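Local structure of putative rRNA methyltransferase (Sorangium cellulosum, 4RWZ) at residues A[145-149]-A[150-154]. The protein probably methylates 16S rRNA of the small ribosomal subunit at an adenine N1, a modification that confers resistance to aminoglycoside antibiotics. Residues are numbered along the deposited sequence; the frame is centred on the assembly and turned at random.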
loop_
_atom_site.group_PDB
_atom_site.type_symbol
_atom_site.label_atom_id
_atom_site.label_comp_id
_atom_site.label_asym_id
_atom_site.label_seq_id
_atom_site.Cartn_x
_atom_site.Cartn_y
_atom_site.Cartn_z
ATOM N N ASP A 145 -3.100 -10.179 -15.062
ATOM C CA ASP A 145 -2.623 -9.093 -15.951
ATOM C C ASP A 145 -3.770 -8.130 -16.316
ATOM O O ASP A 145 -4.619 -8.486 -17.107
ATOM C CB ASP A 145 -1.996 -9.708 -17.197
ATOM C CG ASP A 145 -1.146 -8.709 -17.997
ATOM O OD1 ASP A 145 -1.322 -7.491 -17.809
ATOM O OD2 ASP A 145 -0.296 -9.141 -18.796
ATOM N N ASP A 146 -3.818 -6.947 -15.705
ATOM C CA ASP A 146 -4.871 -5.985 -15.939
ATOM C C ASP A 146 -4.494 -4.970 -17.020
ATOM O O ASP A 146 -5.236 -4.018 -17.264
ATOM C CB ASP A 146 -5.218 -5.246 -14.646
ATOM C CG ASP A 146 -3.994 -4.591 -13.986
ATOM O OD1 ASP A 146 -2.857 -4.954 -14.336
ATOM O OD2 ASP A 146 -4.201 -3.826 -13.009
ATOM N N ARG A 147 -3.346 -5.172 -17.650
ATOM C CA ARG A 147 -2.849 -4.197 -18.648
ATOM C C ARG A 147 -3.595 -4.275 -19.952
ATOM O O ARG A 147 -4.084 -5.318 -20.314
ATOM C CB ARG A 147 -1.350 -4.412 -18.945
ATOM C CG ARG A 147 -0.394 -4.144 -17.750
ATOM C CD ARG A 147 1.033 -4.561 -18.046
ATOM N NE ARG A 147 1.071 -5.977 -18.378
ATOM C CZ ARG A 147 2.155 -6.614 -18.806
ATOM N NH1 ARG A 147 3.287 -5.937 -18.994
ATOM N NH2 ARG A 147 2.096 -7.909 -19.081
ATOM N N PRO A 148 -3.679 -3.148 -20.676
ATOM C CA PRO A 148 -4.066 -3.235 -22.083
ATOM C C PRO A 148 -3.247 -4.306 -22.827
ATOM O O PRO A 148 -2.060 -4.467 -22.573
ATOM C CB PRO A 148 -3.615 -1.884 -22.650
ATOM C CG PRO A 148 -3.523 -0.968 -21.529
ATOM C CD PRO A 148 -3.230 -1.800 -20.289
ATOM N N TYR A 149 -3.843 -4.986 -23.794
ATOM C CA TYR A 149 -3.073 -5.934 -24.606
ATOM C C TYR A 149 -1.847 -5.331 -25.300
ATOM O O TYR A 149 -0.803 -5.975 -25.402
ATOM C CB TYR A 149 -3.994 -6.663 -25.586
ATOM C CG TYR A 149 -5.011 -7.512 -24.843
ATOM C CD1 TYR A 149 -6.132 -6.931 -24.253
ATOM C CD2 TYR A 149 -4.834 -8.884 -24.699
ATOM C CE1 TYR A 149 -7.053 -7.692 -23.549
ATOM C CE2 TYR A 149 -5.761 -9.659 -24.004
ATOM C CZ TYR A 149 -6.864 -9.055 -23.429
ATOM O OH TYR A 149 -7.782 -9.815 -22.734
ATOM N N ALA A 150 -1.949 -4.080 -25.737
ATOM C CA ALA A 150 -0.852 -3.464 -26.463
ATOM C C ALA A 150 0.330 -3.218 -25.527
ATOM O O ALA A 150 1.462 -3.059 -25.990
ATOM C CB ALA A 150 -1.307 -2.162 -27.088
ATOM N N ALA A 151 0.111 -3.245 -24.204
ATOM C CA ALA A 151 1.236 -2.980 -23.318
ATOM C C ALA A 151 1.817 -4.207 -22.649
ATOM O O ALA A 151 2.551 -4.067 -21.677
ATOM C CB ALA A 151 0.820 -2.016 -22.215
ATOM N N ARG A 152 1.663 -5.374 -23.244
ATOM C CA ARG A 152 2.168 -6.555 -22.578
ATOM C C ARG A 152 3.454 -6.939 -23.252
ATOM O O ARG A 152 3.541 -7.934 -23.981
ATOM C CB ARG A 152 1.158 -7.690 -22.661
ATOM C CG ARG A 152 -0.168 -7.257 -22.121
ATOM C CD ARG A 152 -1.145 -8.382 -22.016
ATOM N NE ARG A 152 -2.295 -7.951 -21.231
ATOM C CZ ARG A 152 -3.387 -8.689 -21.028
ATOM N NH1 ARG A 152 -3.468 -9.903 -21.547
ATOM N NH2 ARG A 152 -4.381 -8.215 -20.284
ATOM N N LEU A 153 4.419 -6.048 -23.066
ATOM C CA LEU A 153 5.790 -6.292 -23.408
ATOM C C LEU A 153 6.335 -6.976 -22.170
ATOM O O LEU A 153 5.696 -6.968 -21.103
ATOM C CB LEU A 153 6.526 -4.984 -23.690
ATOM C CG LEU A 153 6.347 -4.330 -25.063
ATOM C CD1 LEU A 153 4.914 -3.879 -25.306
ATOM C CD2 LEU A 153 7.327 -3.156 -25.246
ATOM N N GLY A 154 7.499 -7.585 -22.298
ATOM C CA GLY A 154 8.113 -8.272 -21.186
ATOM C C GLY A 154 8.596 -7.305 -20.130
ATOM O O GLY A 154 8.864 -6.150 -20.417
#
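The guanidinium group of Arg152 is sandwiched between the ring of Tyr149 and the carboxylate of Asp145. Its CZ stands 4.0 Å from the centroid of the Tyr149 ring, 16° off the ring normal, a cation-pi contact for which tyrosine supplies a flat pi face. On the opposite face OD2 of Asp145 lies 3.4 Å from NE of Arg152, well out of the guanidinium plane, a pairing of charges with no N-H aimed at it. The chain of Arg152, extended from CG to NE, lays the group between them, with NH2 donating to O of Arg147 (2.9 Å) and NE adding a weak bond to the same oxygen. Arginine suits this place because its flat cation can stack and donate at once.

Arg147, its chain bent at chi3 (-58°), grips Asp145 side-on in a salt bridge: NE to OD1 at 2.9 Å and NH2 to OD2 at 2.7 Å, both nearly straight, the oxygens in the guanidinium plane but the nitrogens tilted from the carboxylate plane. Aspartate suits because OD1 also accepts from N of Arg147, closing an Asx turn; its carboxylate probably eases repulsion between the two arginines. N of Ala151 donates to O of Pro148 (3.0 Å) in the turn.

This surface network lies in the long loop between strand 133-139 and helix 160-172, where Asp145 and Arg147 rest on helix 108-115 and Asp146 OD1 accepts from N of Ser109.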